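Local coordinates for syndapin (Drosophila melanogaster, PDB 3I2W), which probably takes part in endocytosis and in the internalization of plasma membrane proteins, this chain being its dimeric, lipid-binding F-BAR domain, at residues Pro60-Thr65 with Lys266-Trp271; Arg46-Lys51 with Gly71-Ser76; Ile37-Ala42 with Val82-Lys87; Leu30-Ala35 with Asn89-Val94. All coordinates share one frame; numbering follows the deposited sequence.

Contact 1 (Pro60-Thr65 with Lys266-Trp271). With NA (sodium ion), chain G.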
loop_
_atom_site.group_PDB
_atom_site.type_symbol
_atom_site.label_atom_id
_atom_site.label_comp_id
_atom_site.label_asym_id
_atom_site.label_seq_id
_atom_site.Cartn_x
_atom_site.Cartn_y
_atom_site.Cartn_z
ATOM N N PRO B 60 26.410 16.409 -10.745
ATOM C CA PRO B 60 27.321 16.336 -11.911
ATOM C C PRO B 60 26.859 15.570 -13.134
ATOM O O PRO B 60 27.523 15.618 -14.135
ATOM C CB PRO B 60 28.572 15.631 -11.366
ATOM C CG PRO B 60 28.277 15.305 -9.970
ATOM C CD PRO B 60 26.804 15.437 -9.725
ATOM N N GLU B 61 25.745 14.878 -13.091
ATOM C CA GLU B 61 25.439 14.065 -14.271
ATOM C C GLU B 61 24.915 15.037 -15.338
ATOM O O GLU B 61 24.363 16.091 -14.965
ATOM C CB GLU B 61 24.470 12.937 -13.918
ATOM C CG GLU B 61 24.159 12.036 -15.065
ATOM C CD GLU B 61 25.220 11.020 -15.356
ATOM O OE1 GLU B 61 25.325 9.966 -14.695
ATOM O OE2 GLU B 61 25.964 11.255 -16.299
ATOM N N TYR B 62 25.148 14.745 -16.620
ATOM C CA TYR B 62 24.799 15.682 -17.703
ATOM C C TYR B 62 24.310 14.926 -18.928
ATOM O O TYR B 62 24.396 13.698 -19.014
ATOM C CB TYR B 62 26.033 16.530 -18.128
ATOM C CG TYR B 62 27.248 15.663 -18.578
ATOM C CD1 TYR B 62 27.943 14.900 -17.645
ATOM C CD2 TYR B 62 27.640 15.560 -19.903
ATOM C CE1 TYR B 62 29.004 14.090 -17.974
ATOM C CE2 TYR B 62 28.736 14.728 -20.254
ATOM C CZ TYR B 62 29.413 13.985 -19.265
ATOM O OH TYR B 62 30.502 13.119 -19.507
ATOM N N GLY B 63 23.797 15.667 -19.899
ATOM C CA GLY B 63 23.518 15.092 -21.214
ATOM C C GLY B 63 22.393 14.117 -21.234
ATOM O O GLY B 63 21.528 14.155 -20.403
ATOM N N THR B 64 22.390 13.239 -22.211
ATOM C CA THR B 64 21.303 12.316 -22.371
ATOM C C THR B 64 21.396 11.277 -21.258
ATOM O O THR B 64 20.487 10.560 -20.993
ATOM C CB THR B 64 21.447 11.614 -23.688
ATOM O OG1 THR B 64 22.652 10.853 -23.659
ATOM C CG2 THR B 64 21.526 12.600 -24.795
ATOM N N THR B 65 22.517 11.194 -20.600
ATOM C CA THR B 65 22.630 10.273 -19.522
ATOM C C THR B 65 21.838 10.847 -18.353
ATOM O O THR B 65 21.042 10.160 -17.703
ATOM C CB THR B 65 24.097 10.080 -19.186
ATOM O OG1 THR B 65 24.725 9.387 -20.270
ATOM C CG2 THR B 65 24.264 9.256 -17.927
ATOM N N LYS B 266 27.034 11.464 -28.164
ATOM C CA LYS B 266 26.450 12.762 -27.943
ATOM C C LYS B 266 26.999 13.350 -26.624
ATOM O O LYS B 266 27.495 14.450 -26.583
ATOM C CB LYS B 266 24.917 12.686 -27.893
ATOM C CG LYS B 266 24.174 13.391 -29.000
ATOM C CD LYS B 266 22.988 14.239 -28.428
ATOM C CE LYS B 266 21.955 14.853 -29.499
ATOM N NZ LYS B 266 22.523 15.508 -30.768
ATOM N N ASP B 267 26.933 12.609 -25.536
ATOM C CA ASP B 267 27.350 13.203 -24.271
ATOM C C ASP B 267 28.811 13.585 -24.209
ATOM O O ASP B 267 29.152 14.713 -23.790
ATOM C CB ASP B 267 26.950 12.339 -23.078
ATOM C CG ASP B 267 25.455 12.311 -22.888
ATOM O OD1 ASP B 267 24.720 13.128 -23.558
ATOM O OD2 ASP B 267 25.019 11.449 -22.100
ATOM N N LEU B 268 29.662 12.674 -24.650
ATOM C CA LEU B 268 31.058 12.977 -24.646
ATOM C C LEU B 268 31.420 14.109 -25.568
ATOM O O LEU B 268 32.279 14.902 -25.220
ATOM C CB LEU B 268 31.901 11.753 -24.978
ATOM C CG LEU B 268 31.976 10.676 -23.914
ATOM C CD1 LEU B 268 32.763 9.626 -24.525
ATOM C CD2 LEU B 268 32.677 11.173 -22.688
ATOM N N LYS B 269 30.818 14.180 -26.746
ATOM C CA LYS B 269 31.233 15.201 -27.677
ATOM C C LYS B 269 30.894 16.529 -27.092
ATOM O O LYS B 269 31.678 17.451 -27.143
ATOM C CB LYS B 269 30.560 15.018 -29.001
ATOM C CG LYS B 269 31.326 14.017 -29.906
ATOM C CD LYS B 269 30.591 13.724 -31.181
ATOM C CE LYS B 269 30.733 14.836 -32.204
ATOM N NZ LYS B 269 30.209 14.364 -33.568
ATOM N N TRP B 270 29.741 16.597 -26.445
ATOM C CA TRP B 270 29.276 17.802 -25.845
ATOM C C TRP B 270 30.289 18.199 -24.811
ATOM O O TRP B 270 30.471 19.376 -24.537
ATOM C CB TRP B 270 27.900 17.572 -25.173
ATOM C CG TRP B 270 27.358 18.858 -24.450
ATOM C CD1 TRP B 270 26.581 19.877 -25.004
ATOM C CD2 TRP B 270 27.609 19.266 -23.098
ATOM N NE1 TRP B 270 26.327 20.866 -24.073
ATOM C CE2 TRP B 270 26.934 20.506 -22.896
ATOM C CE3 TRP B 270 28.341 18.709 -22.036
ATOM C CZ2 TRP B 270 26.995 21.190 -21.697
ATOM C CZ3 TRP B 270 28.363 19.380 -20.841
ATOM C CH2 TRP B 270 27.691 20.617 -20.689
ATOM N N TRP B 271 30.925 17.218 -24.186
ATOM C CA TRP B 271 31.773 17.536 -23.027
ATOM C C TRP B 271 33.047 18.222 -23.462
ATOM O O TRP B 271 33.476 19.174 -22.836
ATOM C CB TRP B 271 32.108 16.312 -22.199
ATOM C CG TRP B 271 33.073 16.639 -21.090
ATOM C CD1 TRP B 271 34.415 16.571 -21.147
ATOM C CD2 TRP B 271 32.753 17.078 -19.762
ATOM N NE1 TRP B 271 34.954 16.954 -19.959
ATOM C CE2 TRP B 271 33.949 17.251 -19.088
ATOM C CE3 TRP B 271 31.560 17.311 -19.073
ATOM C CZ2 TRP B 271 33.996 17.660 -17.764
ATOM C CZ3 TRP B 271 31.604 17.735 -17.753
ATOM C CH2 TRP B 271 32.799 17.918 -17.125
HETATM NA NA NA G . 23.125 17.702 -13.639
HETATM O O HOH W 1 24.137 20.044 -13.735
#
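Asp267 reaches from helix 264-275 to the backbone and hydroxyls of Thr64 and Thr65. Its CB lies beside the Tyr62 ring, 4.1 Å from CE2. CG stands anti to the carbonyl carbon (chi1 -68°), on the side of Thr64 and Thr65. Asp267 OD1 takes the N-H of Thr64 on its syn side, with Thr64 N 2.7 Å away and a fairly straight bond (164°). Asp267 OD2 collects three donors: Thr65 OG1 at 2.8 Å, nearly in line with its C-O bond; Thr64 OG1 at 2.9 Å, from above the carboxylate plane; and Thr65 N at 2.9 Å, on the syn side but more bent. So many donors would probably stabilise the negative charge. An alanine here would probably leave the N-H groups of Thr64 and Thr65 and the Thr65 hydroxyl without this acceptor; Thr64 OG1 also bonds Asp263 N. The neighbouring Tyr62 completes an aromatic cluster: Trp271 CE3 lies over one ring face, 4.0 Å from Tyr62 CZ, while Trp270 approaches obliquely, its CE3 3.9 Å from Tyr62 CD2. The Tyr62 hydroxyl bonds Glu222 and Arg16 of the second subunit. Glu61 O binds the sodium ion at 2.4 Å, with Ile56, Glu57, Gly59 and Glu66 completing the protein ligands. The contact thus joins the turn between helices 11-58 and 63-105 to the C-terminal helix 264-275, against the second subunit.

Contact 2 (Arg46-Lys51 with Gly71-Ser76)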
loop_
_atom_site.group_PDB
_atom_site.type_symbol
_atom_site.label_atom_id
_atom_site.label_comp_id
_atom_site.label_asym_id
_atom_site.label_seq_id
_atom_site.Cartn_x
_atom_site.Cartn_y
_atom_site.Cartn_z
ATOM N N ARG B 46 6.017 10.649 -5.019
ATOM C CA ARG B 46 6.121 11.954 -5.559
ATOM C C ARG B 46 7.190 12.749 -4.744
ATOM O O ARG B 46 7.973 13.523 -5.274
ATOM C CB ARG B 46 4.751 12.595 -5.494
ATOM C CG ARG B 46 3.973 12.378 -6.756
ATOM C CD ARG B 46 2.510 12.818 -6.556
ATOM N NE ARG B 46 1.574 12.213 -7.522
ATOM C CZ ARG B 46 0.284 12.544 -7.667
ATOM N NH1 ARG B 46 -0.294 13.466 -6.898
ATOM N NH2 ARG B 46 -0.435 11.942 -8.588
ATOM N N THR B 47 7.219 12.537 -3.440
ATOM C CA THR B 47 8.162 13.221 -2.621
ATOM C C THR B 47 9.556 12.834 -3.109
ATOM O O THR B 47 10.424 13.668 -3.218
ATOM C CB THR B 47 7.913 12.775 -1.197
ATOM O OG1 THR B 47 6.554 13.046 -0.944
ATOM C CG2 THR B 47 8.745 13.506 -0.194
ATOM N N TRP B 48 9.719 11.560 -3.426
ATOM C CA TRP B 48 10.970 11.006 -3.785
ATOM C C TRP B 48 11.405 11.610 -5.077
ATOM O O TRP B 48 12.534 12.065 -5.233
ATOM C CB TRP B 48 10.776 9.512 -3.976
ATOM C CG TRP B 48 11.956 8.760 -4.431
ATOM C CD1 TRP B 48 13.017 8.417 -3.697
ATOM C CD2 TRP B 48 12.152 8.183 -5.718
ATOM N NE1 TRP B 48 13.903 7.662 -4.450
ATOM C CE2 TRP B 48 13.367 7.499 -5.694
ATOM C CE3 TRP B 48 11.398 8.153 -6.877
ATOM C CZ2 TRP B 48 13.858 6.824 -6.780
ATOM C CZ3 TRP B 48 11.886 7.462 -7.959
ATOM C CH2 TRP B 48 13.103 6.814 -7.903
ATOM N N SER B 49 10.504 11.583 -6.030
ATOM C CA SER B 49 10.788 12.104 -7.286
ATOM C C SER B 49 11.088 13.609 -7.236
ATOM O O SER B 49 11.829 14.107 -8.041
ATOM C CB SER B 49 9.598 11.854 -8.125
ATOM O OG SER B 49 9.730 12.663 -9.256
ATOM N N LYS B 50 10.496 14.345 -6.310
ATOM C CA LYS B 50 10.767 15.772 -6.241
ATOM C C LYS B 50 12.225 15.958 -5.740
ATOM O O LYS B 50 13.017 16.780 -6.262
ATOM C CB LYS B 50 9.740 16.463 -5.350
ATOM C CG LYS B 50 9.800 17.998 -5.314
ATOM C CD LYS B 50 8.413 18.626 -4.892
ATOM C CE LYS B 50 7.386 18.691 -6.111
ATOM N NZ LYS B 50 6.005 18.074 -5.899
ATOM N N LYS B 51 12.558 15.139 -4.750
ATOM C CA LYS B 51 13.832 15.184 -4.098
ATOM C C LYS B 51 14.960 14.853 -5.081
ATOM O O LYS B 51 15.819 15.647 -5.297
ATOM C CB LYS B 51 13.802 14.231 -2.945
ATOM C CG LYS B 51 15.121 13.927 -2.450
ATOM C CD LYS B 51 15.079 13.164 -1.183
ATOM C CE LYS B 51 16.401 12.548 -0.923
ATOM N NZ LYS B 51 16.415 11.771 0.326
ATOM N N GLY B 71 14.267 9.731 -16.543
ATOM C CA GLY B 71 13.291 8.698 -16.830
ATOM C C GLY B 71 12.690 7.971 -15.630
ATOM O O GLY B 71 11.494 7.691 -15.606
ATOM N N VAL B 72 13.506 7.668 -14.639
ATOM C CA VAL B 72 13.022 6.912 -13.520
ATOM C C VAL B 72 12.022 7.773 -12.746
ATOM O O VAL B 72 11.044 7.280 -12.277
ATOM C CB VAL B 72 14.210 6.465 -12.643
ATOM C CG1 VAL B 72 13.848 6.412 -11.236
ATOM C CG2 VAL B 72 14.605 5.136 -13.011
ATOM N N LEU B 73 12.285 9.067 -12.627
ATOM C CA LEU B 73 11.433 9.983 -11.872
ATOM C C LEU B 73 10.098 10.192 -12.588
ATOM O O LEU B 73 9.049 10.313 -11.967
ATOM C CB LEU B 73 12.143 11.330 -11.647
ATOM C CG LEU B 73 13.626 11.378 -11.175
ATOM C CD1 LEU B 73 13.995 12.786 -10.893
ATOM C CD2 LEU B 73 13.990 10.574 -9.928
ATOM N N THR B 74 10.140 10.250 -13.903
ATOM C CA THR B 74 8.931 10.275 -14.681
ATOM C C THR B 74 8.097 8.993 -14.462
ATOM O O THR B 74 6.922 9.102 -14.253
ATOM C CB THR B 74 9.281 10.539 -16.144
ATOM O OG1 THR B 74 9.401 11.950 -16.298
ATOM C CG2 THR B 74 8.228 10.043 -17.091
ATOM N N GLU B 75 8.733 7.810 -14.487
ATOM C CA GLU B 75 8.104 6.513 -14.170
ATOM C C GLU B 75 7.299 6.557 -12.882
ATOM O O GLU B 75 6.124 6.210 -12.850
ATOM C CB GLU B 75 9.140 5.441 -13.966
ATOM C CG GLU B 75 8.531 4.111 -13.831
ATOM C CD GLU B 75 8.497 3.498 -12.404
ATOM O OE1 GLU B 75 9.063 4.045 -11.416
ATOM O OE2 GLU B 75 7.889 2.385 -12.325
ATOM N N SER B 76 7.939 6.985 -11.819
ATOM C CA SER B 76 7.316 6.967 -10.557
ATOM C C SER B 76 6.192 8.010 -10.540
ATOM O O SER B 76 5.343 8.009 -9.649
ATOM C CB SER B 76 8.365 7.290 -9.511
ATOM O OG SER B 76 8.760 8.654 -9.628
#
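Trp48 turns the edge of its indole toward Val72 and Ser76, while Leu73 CD2 lies over one face of the ring. The side chains of Trp48 and Val72 cross at about a right angle, with the six-membered ring leading: Trp48 CH2 is 3.4 Å from Val72 CG1. The hydroxyl of Ser76 lies in the ring plane, its OG 3.7 Å from Trp48 CZ3. Trp48 CG stands anti to the backbone N (chi1 177°), and the far end of the indole comes in toward helix 63-105. This is the antiparallel pairing of helices 11-58 and 63-105 in the F-BAR bundle, with segment axes 9.2 Å apart and directions at 158°. The backbones come nearest at Ser49 and Leu73; beside them Ser76 OG lies 3.6 Å from Ser49 CB and gives its hydrogen to Leu73 O at 2.9 Å, within its own helix. Ser49 OG touches Leu73 CB at 3.6 Å, while its hydrogen-bond partner is Glu77. An alanine in place of Trp48 would probably open a gap beside Val72 CG1 and the Ser76 hydroxyl. Trp52 meets the indole on the same helix, Phe255 packs on Val72, and Glu33 and Leu30 of the second subunit pack on Trp48 and Val72 respectively.

Contact 3 (Ile37-Ala42 with Val82-Lys87)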
loop_
_atom_site.group_PDB
_atom_site.type_symbol
_atom_site.label_atom_id
_atom_site.label_comp_id
_atom_site.label_asym_id
_atom_site.label_seq_id
_atom_site.Cartn_x
_atom_site.Cartn_y
_atom_site.Cartn_z
ATOM N N ILE B 37 -3.667 3.822 2.037
ATOM C CA ILE B 37 -2.471 3.158 1.647
ATOM C C ILE B 37 -2.068 3.501 0.205
ATOM O O ILE B 37 -0.880 3.716 -0.063
ATOM C CB ILE B 37 -2.557 1.668 1.916
ATOM C CG1 ILE B 37 -2.308 1.463 3.390
ATOM C CG2 ILE B 37 -1.530 0.900 1.124
ATOM C CD1 ILE B 37 -2.934 0.224 3.945
ATOM N N GLU B 38 -3.021 3.609 -0.706
ATOM C CA GLU B 38 -2.629 3.887 -2.075
ATOM C C GLU B 38 -2.238 5.347 -2.191
ATOM O O GLU B 38 -1.228 5.640 -2.809
ATOM C CB GLU B 38 -3.674 3.460 -3.094
ATOM C CG GLU B 38 -4.277 2.082 -2.817
ATOM C CD GLU B 38 -3.433 0.971 -3.361
ATOM O OE1 GLU B 38 -3.018 1.103 -4.495
ATOM O OE2 GLU B 38 -3.179 -0.044 -2.687
ATOM N N LYS B 39 -3.002 6.243 -1.567
ATOM C CA LYS B 39 -2.632 7.673 -1.454
ATOM C C LYS B 39 -1.238 7.760 -0.922
ATOM O O LYS B 39 -0.456 8.484 -1.449
ATOM C CB LYS B 39 -3.548 8.400 -0.456
ATOM C CG LYS B 39 -3.680 9.900 -0.614
ATOM C CD LYS B 39 -4.279 10.608 0.656
ATOM C CE LYS B 39 -4.511 12.138 0.397
ATOM N NZ LYS B 39 -5.249 12.420 -0.945
ATOM N N GLY B 40 -0.909 6.984 0.105
ATOM C CA GLY B 40 0.354 7.110 0.801
ATOM C C GLY B 40 1.538 6.686 -0.050
ATOM O O GLY B 40 2.625 7.205 0.127
ATOM N N TYR B 41 1.343 5.725 -0.946
ATOM C CA TYR B 41 2.416 5.185 -1.709
ATOM C C TYR B 41 2.717 6.264 -2.724
ATOM O O TYR B 41 3.856 6.662 -2.896
ATOM C CB TYR B 41 1.967 3.866 -2.372
ATOM C CG TYR B 41 2.862 3.209 -3.459
ATOM C CD1 TYR B 41 4.249 3.114 -3.331
ATOM C CD2 TYR B 41 2.295 2.644 -4.580
ATOM C CE1 TYR B 41 5.046 2.513 -4.323
ATOM C CE2 TYR B 41 3.078 2.018 -5.581
ATOM C CZ TYR B 41 4.450 1.976 -5.447
ATOM O OH TYR B 41 5.199 1.321 -6.402
ATOM N N ALA B 42 1.671 6.743 -3.384
ATOM C CA ALA B 42 1.776 7.749 -4.437
ATOM C C ALA B 42 2.390 9.013 -3.860
ATOM O O ALA B 42 3.256 9.639 -4.417
ATOM C CB ALA B 42 0.400 8.041 -5.002
ATOM N N VAL B 82 -1.570 6.475 -11.381
ATOM C CA VAL B 82 -2.307 5.251 -11.269
ATOM C C VAL B 82 -2.779 5.075 -9.822
ATOM O O VAL B 82 -3.962 4.847 -9.569
ATOM C CB VAL B 82 -1.455 4.068 -11.711
ATOM C CG1 VAL B 82 -1.989 2.758 -11.158
ATOM C CG2 VAL B 82 -1.337 4.086 -13.210
ATOM N N HIS B 83 -1.883 5.181 -8.855
ATOM C CA HIS B 83 -2.389 4.850 -7.547
ATOM C C HIS B 83 -3.357 5.898 -6.991
ATOM O O HIS B 83 -4.228 5.519 -6.241
ATOM C CB HIS B 83 -1.296 4.436 -6.571
ATOM C CG HIS B 83 -0.741 3.072 -6.830
ATOM N ND1 HIS B 83 0.105 2.798 -7.885
ATOM C CD2 HIS B 83 -0.906 1.906 -6.173
ATOM C CE1 HIS B 83 0.409 1.515 -7.890
ATOM N NE2 HIS B 83 -0.188 0.957 -6.850
HETATM N N MSE B 84 -3.267 7.170 -7.397
HETATM C CA MSE B 84 -4.201 8.204 -6.959
HETATM C C MSE B 84 -5.576 7.962 -7.494
HETATM O O MSE B 84 -6.560 8.306 -6.866
HETATM C CB MSE B 84 -3.780 9.575 -7.426
HETATM C CG MSE B 84 -2.789 10.280 -6.495
HETATM SE SE MSE B 84 -3.228 10.350 -4.550
HETATM C CE MSE B 84 -3.786 12.238 -4.384
ATOM N N LYS B 85 -5.636 7.378 -8.680
ATOM C CA LYS B 85 -6.857 7.128 -9.371
ATOM C C LYS B 85 -7.501 5.933 -8.721
ATOM O O LYS B 85 -8.713 5.833 -8.704
ATOM C CB LYS B 85 -6.560 6.827 -10.835
ATOM C CG LYS B 85 -7.459 7.571 -11.803
ATOM C CD LYS B 85 -7.835 6.728 -13.061
ATOM C CE LYS B 85 -9.090 5.834 -12.801
ATOM N NZ LYS B 85 -9.614 5.060 -13.977
ATOM N N ILE B 86 -6.731 5.003 -8.186
ATOM C CA ILE B 86 -7.332 3.926 -7.451
ATOM C C ILE B 86 -7.874 4.498 -6.144
ATOM O O ILE B 86 -8.992 4.231 -5.737
ATOM C CB ILE B 86 -6.342 2.839 -7.146
ATOM C CG1 ILE B 86 -5.775 2.281 -8.431
ATOM C CG2 ILE B 86 -7.004 1.712 -6.421
ATOM C CD1 ILE B 86 -4.801 1.201 -8.171
ATOM N N LYS B 87 -7.105 5.329 -5.486
ATOM C CA LYS B 87 -7.635 6.023 -4.316
ATOM C C LYS B 87 -8.954 6.738 -4.632
ATOM O O LYS B 87 -9.892 6.752 -3.839
ATOM C CB LYS B 87 -6.596 7.012 -3.822
ATOM C CG LYS B 87 -7.051 7.756 -2.641
ATOM C CD LYS B 87 -7.270 9.201 -2.965
ATOM C CE LYS B 87 -8.179 9.807 -1.924
ATOM N NZ LYS B 87 -8.220 11.271 -2.203
#
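Tyr41 and His83 form the aromatic part of this contact, a T-shaped pair in which the tyrosine directs its edge at the imidazole face. The planes stand at 88° and the centroids are 4.8 Å apart. Tyr41 CD2 sits over the centre of the imidazole, and CE2 comes within 3.6 Å of His83 CE1. A hydrogen bond from His83 ND1 to Ile79 O, one turn back, fixes the rotation of the ring. The pair lies on the dimer interface: Tyr41 stacks on Tyr41 of the second subunit and its hydroxyl bonds Glu38 of that subunit. Helices 11-58 and 63-105 run antiparallel here as in other F-BAR domains, their segment axes 8.1 Å apart. The apolar contacts lie at the other flank, where Met84, present as selenomethionine, curls over Lys39: its chain bends at chi2 (-50°), and SE rests 4.0 Å from Lys39 CG. Ala42 CB packs at 4.2 Å on Met84 CG. Charged groups complete the contact. Lys39 and Lys87 lie side by side and point the same way, with NZ of Lys39 3.4 Å from NZ of Lys87; the two like charges would probably repel. Glu38, whose CB faces the second helix, gives its OE2 to a salt bridge with Arg34.

Contact 4 (Leu30-Ala35 with Asn89-Val94)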
loop_
_atom_site.group_PDB
_atom_site.type_symbol
_atom_site.label_atom_id
_atom_site.label_comp_id
_atom_site.label_asym_id
_atom_site.label_seq_id
_atom_site.Cartn_x
_atom_site.Cartn_y
_atom_site.Cartn_z
ATOM N N LEU B 30 -13.026 -0.267 5.611
ATOM C CA LEU B 30 -11.966 -1.083 5.071
ATOM C C LEU B 30 -11.521 -0.457 3.756
ATOM O O LEU B 30 -10.331 -0.320 3.509
ATOM C CB LEU B 30 -12.460 -2.529 4.907
ATOM C CG LEU B 30 -11.658 -3.633 4.221
ATOM C CD1 LEU B 30 -12.110 -5.058 4.535
ATOM C CD2 LEU B 30 -11.689 -3.480 2.726
ATOM N N ILE B 31 -12.437 -0.047 2.901
ATOM C CA ILE B 31 -12.033 0.460 1.611
ATOM C C ILE B 31 -11.279 1.759 1.800
ATOM O O ILE B 31 -10.227 1.956 1.213
ATOM C CB ILE B 31 -13.285 0.626 0.724
ATOM C CG1 ILE B 31 -13.708 -0.744 0.243
ATOM C CG2 ILE B 31 -13.076 1.596 -0.416
ATOM C CD1 ILE B 31 -15.135 -0.820 -0.044
ATOM N N GLN B 32 -11.804 2.655 2.628
ATOM C CA GLN B 32 -11.196 3.956 2.815
ATOM C C GLN B 32 -9.754 3.709 3.233
ATOM O O GLN B 32 -8.817 4.364 2.753
ATOM C CB GLN B 32 -11.940 4.731 3.882
ATOM C CG GLN B 32 -11.305 6.067 4.291
ATOM C CD GLN B 32 -11.620 7.202 3.298
ATOM O OE1 GLN B 32 -12.801 7.605 3.100
ATOM N NE2 GLN B 32 -10.575 7.720 2.654
ATOM N N GLU B 33 -9.582 2.712 4.099
ATOM C CA GLU B 33 -8.289 2.401 4.604
ATOM C C GLU B 33 -7.332 1.989 3.524
ATOM O O GLU B 33 -6.231 2.490 3.511
ATOM C CB GLU B 33 -8.361 1.442 5.764
ATOM C CG GLU B 33 -8.342 2.260 7.058
ATOM C CD GLU B 33 -8.643 1.522 8.374
ATOM O OE1 GLU B 33 -8.199 0.385 8.582
ATOM O OE2 GLU B 33 -9.310 2.133 9.245
ATOM N N ARG B 34 -7.730 1.123 2.602
ATOM C CA ARG B 34 -6.887 0.729 1.499
ATOM C C ARG B 34 -6.548 1.950 0.666
ATOM O O ARG B 34 -5.430 2.127 0.208
ATOM C CB ARG B 34 -7.661 -0.263 0.648
ATOM C CG ARG B 34 -6.999 -0.759 -0.651
ATOM C CD ARG B 34 -5.581 -1.224 -0.435
ATOM N NE ARG B 34 -5.031 -1.781 -1.637
ATOM C CZ ARG B 34 -5.155 -3.042 -2.011
ATOM N NH1 ARG B 34 -5.807 -3.899 -1.262
ATOM N NH2 ARG B 34 -4.607 -3.447 -3.140
ATOM N N ALA B 35 -7.546 2.786 0.439
ATOM C CA ALA B 35 -7.366 4.067 -0.249
ATOM C C ALA B 35 -6.283 4.908 0.344
ATOM O O ALA B 35 -5.661 5.661 -0.347
ATOM C CB ALA B 35 -8.653 4.838 -0.210
ATOM N N ASN B 89 -10.972 6.302 -7.382
ATOM C CA ASN B 89 -12.023 5.322 -7.652
ATOM C C ASN B 89 -12.634 4.637 -6.453
ATOM O O ASN B 89 -13.835 4.466 -6.443
ATOM C CB ASN B 89 -11.608 4.271 -8.665
ATOM C CG ASN B 89 -11.498 4.841 -10.028
ATOM O OD1 ASN B 89 -12.024 5.930 -10.308
ATOM N ND2 ASN B 89 -10.770 4.167 -10.879
ATOM N N LEU B 90 -11.827 4.235 -5.457
ATOM C CA LEU B 90 -12.349 3.531 -4.301
ATOM C C LEU B 90 -13.232 4.501 -3.576
ATOM O O LEU B 90 -14.320 4.156 -3.180
ATOM C CB LEU B 90 -11.261 3.050 -3.370
ATOM C CG LEU B 90 -10.303 1.975 -3.854
ATOM C CD1 LEU B 90 -9.254 1.792 -2.820
ATOM C CD2 LEU B 90 -10.936 0.660 -4.160
ATOM N N CYS B 91 -12.806 5.738 -3.423
ATOM C CA CYS B 91 -13.663 6.644 -2.696
ATOM C C CYS B 91 -14.847 7.206 -3.381
ATOM O O CYS B 91 -15.748 7.599 -2.694
ATOM C CB CYS B 91 -12.916 7.789 -2.053
ATOM S SG CYS B 91 -11.709 7.107 -1.019
ATOM N N ASN B 92 -14.892 7.327 -4.685
ATOM C CA ASN B 92 -16.063 8.009 -5.223
ATOM C C ASN B 92 -16.850 7.139 -6.124
ATOM O O ASN B 92 -17.970 7.466 -6.367
ATOM C CB ASN B 92 -15.757 9.297 -5.990
ATOM C CG ASN B 92 -14.613 10.115 -5.388
ATOM O OD1 ASN B 92 -14.583 10.351 -4.201
ATOM N ND2 ASN B 92 -13.674 10.550 -6.232
ATOM N N ASP B 93 -16.277 6.080 -6.685
ATOM C CA ASP B 93 -17.120 5.057 -7.293
ATOM C C ASP B 93 -17.672 4.139 -6.166
ATOM O O ASP B 93 -18.884 3.918 -6.066
ATOM C CB ASP B 93 -16.410 4.235 -8.392
ATOM C CG ASP B 93 -16.072 5.061 -9.702
ATOM O OD1 ASP B 93 -16.641 6.172 -9.945
ATOM O OD2 ASP B 93 -15.222 4.553 -10.512
ATOM N N VAL B 94 -16.809 3.620 -5.306
ATOM C CA VAL B 94 -17.243 2.534 -4.479
ATOM C C VAL B 94 -17.783 3.004 -3.138
ATOM O O VAL B 94 -18.923 2.736 -2.801
ATOM C CB VAL B 94 -16.143 1.505 -4.326
ATOM C CG1 VAL B 94 -16.651 0.305 -3.567
ATOM C CG2 VAL B 94 -15.675 1.068 -5.697
#
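Ile31 meets two residues of helix 63-105 through its two branches. CG2 rests against Leu90, 3.8 Å from its CB, while CD1 extends to Val94 and stops 4.0 Å from Val94 CG1, the two side chains crossing at about a right angle. Leu90 in turn pushes CD1 between Arg34 and Ala35: Arg34 CG is 4.0 Å from it and Ala35 CB 4.1 Å. Cys91 SG, anti to its own carbonyl carbon (chi1 -57°), touches Ala35 CB at 3.9 Å, and the bent chain of Gln32 lays its amide end beside the sulfur. No hydrogen bond crosses between the segments, whose axes are 9.2 Å apart and run at 146°. Further out, polar groups flank the apolar contacts. Arg34 lends only its aliphatic part here; its guanidinium makes a salt bridge to Glu75 of the second subunit and a cation-pi contact with Trp48 of that subunit. On the other helix a wider pi-type turn runs through 90-94, with Asn89 O accepting from Val94 N at 3.3 Å as well as from Asp93 N. Beyond it, Cys239 and Leu240 of helix 169-240 pack on Leu90, placing this contact between helix 11-58, helix 63-105 and the long helix 169-240.

Overall arrangement
Contacts 2, 3 and 4 are successive steps along one antiparallel pair, helices 11-58 and 63-105, and are nested about the turn that joins them: contact 2 inside contact 3, contact 3 inside contact 4. Their centres lie 15 Å (2 to 3) and 10 Å (3 to 4) apart, and both neighbouring pairs touch. Contact 1 sits at the far end, its centre about 21 Å from that of contact 2 and 45 Å from that of contact 4, and adds helix 264-275 from the C-terminal part. All four reach the second subunit, so this helix pair and the helix 264-275 it meets take part in the dimer interface of the elongated domain.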